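Local coordinates for uncharacterized protein (Brachypodium distachyon, PDB 4ME2) that probably binds specific RNA sequences, being a chloroplast pentatricopeptide repeat protein associated with group II intron RNA and built of helix-turn-helix repeats, at residues A[58-63]-A[70-75]; A[62-67]-A[97-102]; A[186-191]-A[223-228]. One frame throughout, in Å; residues are numbered along the deposited sequence.

All three contacts belong to one array of helices, an alpha-helical solenoid, the first two through the turn between helices 47-59 and 66-77 near its N-terminal end. Interactions 1 and 2 are neighbours, their centres about 7 Å apart: they overlap in A62 and D63, both draw on helix 66-77, and they touch where T60 packs on L100 of helix 98-109. Interaction 3, between helices 184-197 and 220-236, comes later in the chain and on the opposite side of its centre, about 37 Å from interaction 1 and about 30 Å from interaction 2, centre to centre. The N-terminal pair packs the turn after helix 47-59 against helices 66-77 and 98-109, while interaction 3 joins helices farther along the superhelix.

Interaction 1 (A[58-63]-A[70-75]); sequences RLTAAD and TAAASA
L59 and T60 close on the single methyl of A72 from the end of helix 47-59 and the turn that follows it. A72 CB points at the turn and is met by two carbons: the CG2 methyl of T60 at 3.5 Å and CB of L59 at 3.7 Å. The backbones come near here too, the CA atoms of L59 and A72 lying 5.9 Å apart. L59 leans along helix 66-77 toward its C-terminal end. With CG anti to its own carbonyl carbon (chi1 -69°), the side chain carries CD1 alongside the helix, 3.8 Å from A72 O and 4.4 Å from A75 CB one turn on; farther along, L59 also touches A76.

T60 is split by chemistry. Its methyl faces A72, while a chi1 of 56° turns OG1 back to the last turn of helix 47-59, where it hydrogen-bonds L56 O.

No hydrogen bond crosses between 58-63 and 70-75. The two segments of this helix-turn-helix hairpin are held by methyl and methylene packing over a small area, 143 Å² with both sides counted. The small A72 side chain is consistent with the close approach of the L59 and A72 backbones, and the polar atom of T60 is satisfied on its own side, which leaves the methyl to meet helix 66-77.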
loop_
_atom_site.group_PDB
_atom_site.type_symbol
_atom_site.label_atom_id
_atom_site.label_comp_id
_atom_site.label_asym_id
_atom_site.label_seq_id
_atom_site.Cartn_x
_atom_site.Cartn_y
_atom_site.Cartn_z
ATOM N N ARG A 58 14.952 -13.076 -15.010
ATOM C CA ARG A 58 15.764 -13.058 -16.224
ATOM C C ARG A 58 15.624 -11.739 -16.987
ATOM O O ARG A 58 16.619 -11.153 -17.417
ATOM C CB ARG A 58 15.373 -14.238 -17.117
ATOM C CG ARG A 58 16.178 -14.379 -18.397
ATOM C CD ARG A 58 15.639 -15.516 -19.260
ATOM N NE ARG A 58 14.356 -15.189 -19.891
ATOM C CZ ARG A 58 13.219 -15.861 -19.711
ATOM N NH1 ARG A 58 13.173 -16.929 -18.923
ATOM N NH2 ARG A 58 12.118 -15.468 -20.338
ATOM N N LEU A 59 14.387 -11.274 -17.139
ATOM C CA LEU A 59 14.097 -10.045 -17.882
ATOM C C LEU A 59 14.655 -8.788 -17.224
ATOM O O LEU A 59 14.831 -7.761 -17.882
ATOM C CB LEU A 59 12.586 -9.884 -18.093
ATOM C CG LEU A 59 11.927 -10.875 -19.058
ATOM C CD1 LEU A 59 10.409 -10.796 -18.961
ATOM C CD2 LEU A 59 12.400 -10.632 -20.482
ATOM N N THR A 60 14.932 -8.859 -15.929
ATOM C CA THR A 60 15.359 -7.673 -15.204
ATOM C C THR A 60 16.749 -7.822 -14.613
ATOM O O THR A 60 17.119 -7.071 -13.720
ATOM C CB THR A 60 14.383 -7.333 -14.066
ATOM O OG1 THR A 60 14.253 -8.468 -13.195
ATOM C CG2 THR A 60 13.014 -6.917 -14.622
ATOM N N ALA A 61 17.529 -8.780 -15.114
ATOM C CA ALA A 61 18.819 -9.088 -14.504
ATOM C C ALA A 61 19.770 -7.895 -14.535
ATOM O O ALA A 61 20.593 -7.726 -13.634
ATOM C CB ALA A 61 19.451 -10.298 -15.174
ATOM N N ALA A 62 19.622 -7.058 -15.556
ATOM C CA ALA A 62 20.484 -5.890 -15.735
ATOM C C ALA A 62 19.842 -4.590 -15.258
ATOM O O ALA A 62 20.541 -3.637 -14.908
ATOM C CB ALA A 62 20.889 -5.764 -17.191
ATOM N N ASP A 63 18.513 -4.552 -15.254
ATOM C CA ASP A 63 17.788 -3.317 -14.984
ATOM C C ASP A 63 16.489 -3.650 -14.275
ATOM O O ASP A 63 15.560 -4.176 -14.889
ATOM C CB ASP A 63 17.515 -2.573 -16.300
ATOM C CG ASP A 63 16.922 -1.185 -16.090
ATOM O OD1 ASP A 63 16.714 -0.777 -14.928
ATOM O OD2 ASP A 63 16.662 -0.496 -17.104
ATOM N N THR A 70 8.264 -2.889 -14.709
ATOM C CA THR A 70 6.862 -2.806 -15.125
ATOM C C THR A 70 6.627 -3.563 -16.433
ATOM O O THR A 70 5.703 -4.373 -16.537
ATOM C CB THR A 70 6.390 -1.342 -15.264
ATOM O OG1 THR A 70 6.489 -0.688 -13.993
ATOM C CG2 THR A 70 4.947 -1.282 -15.744
ATOM N N ALA A 71 7.473 -3.301 -17.424
ATOM C CA ALA A 71 7.372 -3.973 -18.714
ATOM C C ALA A 71 7.618 -5.465 -18.547
ATOM O O ALA A 71 6.924 -6.299 -19.142
ATOM C CB ALA A 71 8.368 -3.380 -19.697
ATOM N N ALA A 72 8.607 -5.799 -17.729
ATOM C CA ALA A 72 8.962 -7.184 -17.552
ATOM C C ALA A 72 7.827 -7.911 -16.851
ATOM O O ALA A 72 7.526 -9.040 -17.195
ATOM C CB ALA A 72 10.261 -7.326 -16.786
ATOM N N ALA A 73 7.190 -7.256 -15.882
ATOM C CA ALA A 73 6.160 -7.918 -15.077
ATOM C C ALA A 73 4.919 -8.264 -15.892
ATOM O O ALA A 73 4.353 -9.343 -15.730
ATOM C CB ALA A 73 5.796 -7.081 -13.859
ATOM N N SER A 74 4.496 -7.365 -16.773
ATOM C CA SER A 74 3.367 -7.690 -17.637
ATOM C C SER A 74 3.709 -8.824 -18.602
ATOM O O SER A 74 2.888 -9.705 -18.830
ATOM C CB SER A 74 2.838 -6.456 -18.379
ATOM O OG SER A 74 3.831 -5.881 -19.205
ATOM N N ALA A 75 4.921 -8.816 -19.150
ATOM C CA ALA A 75 5.340 -9.863 -20.078
ATOM C C ALA A 75 5.453 -11.223 -19.390
ATOM O O ALA A 75 4.993 -12.234 -19.916
ATOM C CB ALA A 75 6.659 -9.494 -20.744
#

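Interaction 2 (A[62-67]-A[97-102]); sequences ADRSPP and HWSLAL
R64 stretches its side chain past L100, with the end of the arginine arriving near H97. The chain is bent at chi2 (148°) and beyond the bend runs on extended. Its CG rests against L100 CD2 at 3.6 Å, and farther out L100 CD1 lies over one face of the guanidinium, 3.8 Å from NE. L100 has CG anti to its carbonyl carbon (chi1 -62°), which brings both leucine methyls to the arginine. NH1 stops 4.1 Å from H97 ND1, with the guanidinium and imidazole planes steeply inclined; this is proximity and not a bond. The guanidinium's hydrogen bonds go back to residues before it, NH2 to K57 O and NE to T60 OG1. S99 OG comes loosely to R64 O, 4.0 Å away.

Next to R64, S65 N bonds to D63 OD1 (3.1 Å), an Asx turn, and S65 OG bonds to the same oxygen (2.8 Å) from the same face of the carboxylate plane.

The contact thus lays the turn between helices 47-59 and 66-77 against the start of helix 98-109, where L100 also packs on L56 of helix 47-59 and L92 of helix 82-94.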
loop_
_atom_site.group_PDB
_atom_site.type_symbol
_atom_site.label_atom_id
_atom_site.label_comp_id
_atom_site.label_asym_id
_atom_site.label_seq_id
_atom_site.Cartn_x
_atom_site.Cartn_y
_atom_site.Cartn_z
ATOM N N ALA A 62 19.622 -7.058 -15.556
ATOM C CA ALA A 62 20.484 -5.890 -15.735
ATOM C C ALA A 62 19.842 -4.590 -15.258
ATOM O O ALA A 62 20.541 -3.637 -14.908
ATOM C CB ALA A 62 20.889 -5.764 -17.191
ATOM N N ASP A 63 18.513 -4.552 -15.254
ATOM C CA ASP A 63 17.788 -3.317 -14.984
ATOM C C ASP A 63 16.489 -3.650 -14.275
ATOM O O ASP A 63 15.560 -4.176 -14.889
ATOM C CB ASP A 63 17.515 -2.573 -16.300
ATOM C CG ASP A 63 16.922 -1.185 -16.090
ATOM O OD1 ASP A 63 16.714 -0.777 -14.928
ATOM O OD2 ASP A 63 16.662 -0.496 -17.104
ATOM N N ARG A 64 16.442 -3.353 -12.980
ATOM C CA ARG A 64 15.237 -3.556 -12.176
ATOM C C ARG A 64 14.532 -2.243 -11.813
ATOM O O ARG A 64 13.696 -2.209 -10.905
ATOM C CB ARG A 64 15.550 -4.408 -10.931
ATOM C CG ARG A 64 15.116 -5.862 -11.079
ATOM C CD ARG A 64 15.996 -6.863 -10.342
ATOM N NE ARG A 64 15.996 -8.179 -10.996
ATOM C CZ ARG A 64 16.664 -9.249 -10.568
ATOM N NH1 ARG A 64 17.393 -9.194 -9.461
ATOM N NH2 ARG A 64 16.605 -10.389 -11.253
ATOM N N SER A 65 14.850 -1.169 -12.539
ATOM C CA SER A 65 14.165 0.121 -12.365
ATOM C C SER A 65 12.684 0.038 -12.771
ATOM O O SER A 65 12.306 -0.798 -13.596
ATOM C CB SER A 65 14.864 1.220 -13.160
ATOM O OG SER A 65 14.593 1.085 -14.543
ATOM N N PRO A 66 11.843 0.920 -12.203
ATOM C CA PRO A 66 10.399 0.764 -12.384
ATOM C C PRO A 66 9.932 0.556 -13.838
ATOM O O PRO A 66 9.164 -0.370 -14.086
ATOM C CB PRO A 66 9.829 2.041 -11.760
ATOM C CG PRO A 66 10.827 2.393 -10.709
ATOM C CD PRO A 66 12.159 2.050 -11.306
ATOM N N PRO A 67 10.411 1.374 -14.799
ATOM C CA PRO A 67 9.946 1.103 -16.166
ATOM C C PRO A 67 10.293 -0.311 -16.667
ATOM O O PRO A 67 9.451 -0.969 -17.292
ATOM C CB PRO A 67 10.673 2.163 -17.002
ATOM C CG PRO A 67 10.998 3.256 -16.041
ATOM C CD PRO A 67 11.291 2.559 -14.745
ATOM N N HIS A 97 13.115 -10.291 -3.433
ATOM C CA HIS A 97 13.106 -9.433 -4.616
ATOM C C HIS A 97 11.961 -8.472 -4.521
ATOM O O HIS A 97 10.959 -8.616 -5.218
ATOM C CB HIS A 97 12.994 -10.252 -5.893
ATOM C CG HIS A 97 14.125 -11.222 -6.089
ATOM N ND1 HIS A 97 15.404 -10.824 -6.263
ATOM C CD2 HIS A 97 14.136 -12.609 -6.118
ATOM C CE1 HIS A 97 16.188 -11.909 -6.400
ATOM N NE2 HIS A 97 15.411 -13.000 -6.312
ATOM N N TRP A 98 12.112 -7.478 -3.654
ATOM C CA TRP A 98 11.014 -6.582 -3.299
ATOM C C TRP A 98 10.476 -5.813 -4.489
ATOM O O TRP A 98 9.259 -5.779 -4.711
ATOM C CB TRP A 98 11.440 -5.674 -2.153
ATOM C CG TRP A 98 10.316 -4.836 -1.643
ATOM C CD1 TRP A 98 9.387 -5.160 -0.668
ATOM C CD2 TRP A 98 9.960 -3.505 -2.100
ATOM N NE1 TRP A 98 8.499 -4.132 -0.489
ATOM C CE2 TRP A 98 8.784 -3.107 -1.328
ATOM C CE3 TRP A 98 10.474 -2.634 -3.043
ATOM C CZ2 TRP A 98 8.173 -1.880 -1.506
ATOM C CZ3 TRP A 98 9.854 -1.395 -3.217
ATOM C CH2 TRP A 98 8.728 -1.026 -2.463
ATOM N N SER A 99 11.357 -5.209 -5.288
ATOM C CA SER A 99 10.897 -4.426 -6.444
ATOM C C SER A 99 10.122 -5.273 -7.471
ATOM O O SER A 99 9.147 -4.798 -8.051
ATOM C CB SER A 99 12.052 -3.675 -7.112
ATOM O OG SER A 99 12.882 -4.570 -7.819
ATOM N N LEU A 100 10.555 -6.519 -7.681
ATOM C CA LEU A 100 9.876 -7.434 -8.599
ATOM C C LEU A 100 8.537 -7.870 -8.028
ATOM O O LEU A 100 7.570 -8.013 -8.771
ATOM C CB LEU A 100 10.719 -8.675 -8.893
ATOM C CG LEU A 100 12.067 -8.433 -9.576
ATOM C CD1 LEU A 100 12.690 -9.762 -9.978
ATOM C CD2 LEU A 100 11.892 -7.544 -10.791
ATOM N N ALA A 101 8.494 -8.090 -6.714
ATOM C CA ALA A 101 7.240 -8.479 -6.058
ATOM C C ALA A 101 6.224 -7.345 -6.146
ATOM O O ALA A 101 5.021 -7.594 -6.314
ATOM C CB ALA A 101 7.479 -8.887 -4.607
ATOM N N LEU A 102 6.705 -6.108 -6.029
ATOM C CA LEU A 102 5.846 -4.923 -6.143
ATOM C C LEU A 102 5.305 -4.820 -7.564
ATOM O O LEU A 102 4.129 -4.520 -7.767
ATOM C CB LEU A 102 6.625 -3.645 -5.810
ATOM C CG LEU A 102 5.988 -2.455 -5.073
ATOM C CD1 LEU A 102 6.519 -1.129 -5.605
ATOM C CD2 LEU A 102 4.464 -2.451 -5.029
#

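Interaction 3 (A[186-191]-A[223-228]); sequences AAWRVY and AAEVEA
W188 and Y191, one turn apart on helix 184-197, reach across to V226 and E225 on helix 220-236. The axes of the two short helical segments pass 12.1 Å apart at an angle of 36°, so long aromatic side chains have to span the gap. This is side-by-side packing of helices within the alpha-helical repeat array.

The apolar contacts converge on one methyl. V226 CG2 lies in the plane of the W188 ring, at its edge, 3.9 Å from CZ3, and it also meets Y191 CE1 at 4.0 Å. W188 has CG anti to the backbone N (chi1 173°), and Y191 adopts nearly the same first torsion, which sends both rings outward from helix 184-197 in the direction of helix 220-236. The other valine methyl, CG1, stands 4.2 Å from Y191 OH. V226 packs on A211 as well, and Y191 on Y207 and M210, so helix 204-216 takes part in the same apolar cluster.

E225 adds its aliphatic part. Its CB sits obliquely to the indole, 3.6 Å from W188 CH2, and its CG is 3.9 Å from the same atom. An alanine in place of W188 would remove the indole that E225 CB and V226 CG2 lie against, and is likely to leave a gap between the two helices.

Among the polar groups, a bend at chi2 (-87°) turns the E225 carboxylate off the ring, where OE2 forms a salt bridge with R196 NH2; R196 also packs on W188 and Y191. Y191 OH hydrogen-bonds D229 OD2 on helix 220-236.

The segments therefore meet through nonpolar atoms, while the hydroxyl and carboxylate link the same two helices, 184-197 and 220-236, through polar pairs.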
loop_
_atom_site.group_PDB
_atom_site.type_symbol
_atom_site.label_atom_id
_atom_site.label_comp_id
_atom_site.label_asym_id
_atom_site.label_seq_id
_atom_site.Cartn_x
_atom_site.Cartn_y
_atom_site.Cartn_z
ATOM N N ALA A 186 2.849 9.968 2.891
ATOM C CA ALA A 186 1.989 8.841 2.520
ATOM C C ALA A 186 0.997 8.500 3.638
ATOM O O ALA A 186 -0.196 8.317 3.379
ATOM C CB ALA A 186 2.820 7.620 2.136
ATOM N N ALA A 187 1.484 8.434 4.877
ATOM C CA ALA A 187 0.606 8.158 6.018
ATOM C C ALA A 187 -0.463 9.252 6.151
ATOM O O ALA A 187 -1.662 8.969 6.309
ATOM C CB ALA A 187 1.421 8.025 7.304
ATOM N N TRP A 188 -0.031 10.506 6.069
ATOM C CA TRP A 188 -0.972 11.611 6.100
ATOM C C TRP A 188 -2.008 11.490 5.002
ATOM O O TRP A 188 -3.202 11.689 5.246
ATOM C CB TRP A 188 -0.245 12.941 6.018
ATOM C CG TRP A 188 -1.216 14.061 5.887
ATOM C CD1 TRP A 188 -1.522 14.791 4.748
ATOM C CD2 TRP A 188 -2.112 14.562 6.921
ATOM N NE1 TRP A 188 -2.496 15.713 5.016
ATOM C CE2 TRP A 188 -2.889 15.632 6.303
ATOM C CE3 TRP A 188 -2.315 14.264 8.261
ATOM C CZ2 TRP A 188 -3.838 16.349 7.009
ATOM C CZ3 TRP A 188 -3.272 14.996 8.966
ATOM C CH2 TRP A 188 -4.015 16.012 8.354
ATOM N N ARG A 189 -1.563 11.156 3.790
ATOM C CA ARG A 189 -2.477 11.020 2.655
ATOM C C ARG A 189 -3.599 10.038 2.969
ATOM O O ARG A 189 -4.772 10.349 2.759
ATOM C CB ARG A 189 -1.732 10.609 1.375
ATOM C CG ARG A 189 -1.102 11.770 0.612
ATOM C CD ARG A 189 -1.764 12.006 -0.747
ATOM N NE ARG A 189 -3.215 12.132 -0.675
ATOM C CZ ARG A 189 -4.069 11.724 -1.615
ATOM N NH1 ARG A 189 -3.642 11.137 -2.725
ATOM N NH2 ARG A 189 -5.370 11.895 -1.436
ATOM N N VAL A 190 -3.239 8.862 3.482
ATOM C CA VAL A 190 -4.230 7.838 3.839
ATOM C C VAL A 190 -5.148 8.316 4.964
ATOM O O VAL A 190 -6.381 8.195 4.873
ATOM C CB VAL A 190 -3.568 6.515 4.280
ATOM C CG1 VAL A 190 -4.610 5.569 4.861
ATOM C CG2 VAL A 190 -2.849 5.854 3.117
ATOM N N TYR A 191 -4.541 8.828 6.034
ATOM C CA TYR A 191 -5.304 9.325 7.175
ATOM C C TYR A 191 -6.296 10.412 6.753
ATOM O O TYR A 191 -7.472 10.372 7.124
ATOM C CB TYR A 191 -4.365 9.831 8.276
ATOM C CG TYR A 191 -5.086 10.482 9.436
ATOM C CD1 TYR A 191 -5.259 11.866 9.482
ATOM C CD2 TYR A 191 -5.596 9.717 10.485
ATOM C CE1 TYR A 191 -5.921 12.471 10.545
ATOM C CE2 TYR A 191 -6.256 10.312 11.554
ATOM C CZ TYR A 191 -6.417 11.686 11.576
ATOM O OH TYR A 191 -7.072 12.273 12.633
ATOM N N ALA A 223 0.846 17.023 12.236
ATOM C CA ALA A 223 0.775 16.634 13.642
ATOM C C ALA A 223 -0.270 17.458 14.383
ATOM O O ALA A 223 -1.061 16.930 15.166
ATOM C CB ALA A 223 2.135 16.780 14.305
ATOM N N ALA A 224 -0.279 18.761 14.120
ATOM C CA ALA A 224 -1.218 19.655 14.782
ATOM C C ALA A 224 -2.669 19.337 14.407
ATOM O O ALA A 224 -3.558 19.430 15.249
ATOM C CB ALA A 224 -0.878 21.104 14.466
ATOM N N GLU A 225 -2.897 18.955 13.148
ATOM C CA GLU A 225 -4.227 18.539 12.694
ATOM C C GLU A 225 -4.686 17.303 13.464
ATOM O O GLU A 225 -5.807 17.257 13.972
ATOM C CB GLU A 225 -4.234 18.237 11.193
ATOM C CG GLU A 225 -3.874 19.402 10.285
ATOM C CD GLU A 225 -5.061 20.270 9.921
ATOM O OE1 GLU A 225 -4.955 21.004 8.926
ATOM O OE2 GLU A 225 -6.099 20.222 10.608
ATOM N N VAL A 226 -3.809 16.307 13.555
ATOM C CA VAL A 226 -4.149 15.070 14.255
ATOM C C VAL A 226 -4.414 15.344 15.734
ATOM O O VAL A 226 -5.369 14.815 16.305
ATOM C CB VAL A 226 -3.063 13.987 14.114
ATOM C CG1 VAL A 226 -3.516 12.712 14.813
ATOM C CG2 VAL A 226 -2.755 13.704 12.650
ATOM N N GLU A 227 -3.589 16.184 16.353
ATOM C CA GLU A 227 -3.810 16.538 17.751
ATOM C C GLU A 227 -5.186 17.177 17.952
ATOM O O GLU A 227 -5.842 16.931 18.957
ATOM C CB GLU A 227 -2.690 17.438 18.275
ATOM C CG GLU A 227 -1.339 16.734 18.343
ATOM C CD GLU A 227 -0.225 17.607 18.902
ATOM O OE1 GLU A 227 -0.474 18.794 19.211
ATOM O OE2 GLU A 227 0.909 17.101 19.034
ATOM N N ALA A 228 -5.623 17.979 16.983
ATOM C CA ALA A 228 -6.963 18.563 17.007
ATOM C C ALA A 228 -8.034 17.466 16.948
ATOM O O ALA A 228 -8.999 17.480 17.717
ATOM C CB ALA A 228 -7.129 19.552 15.859
#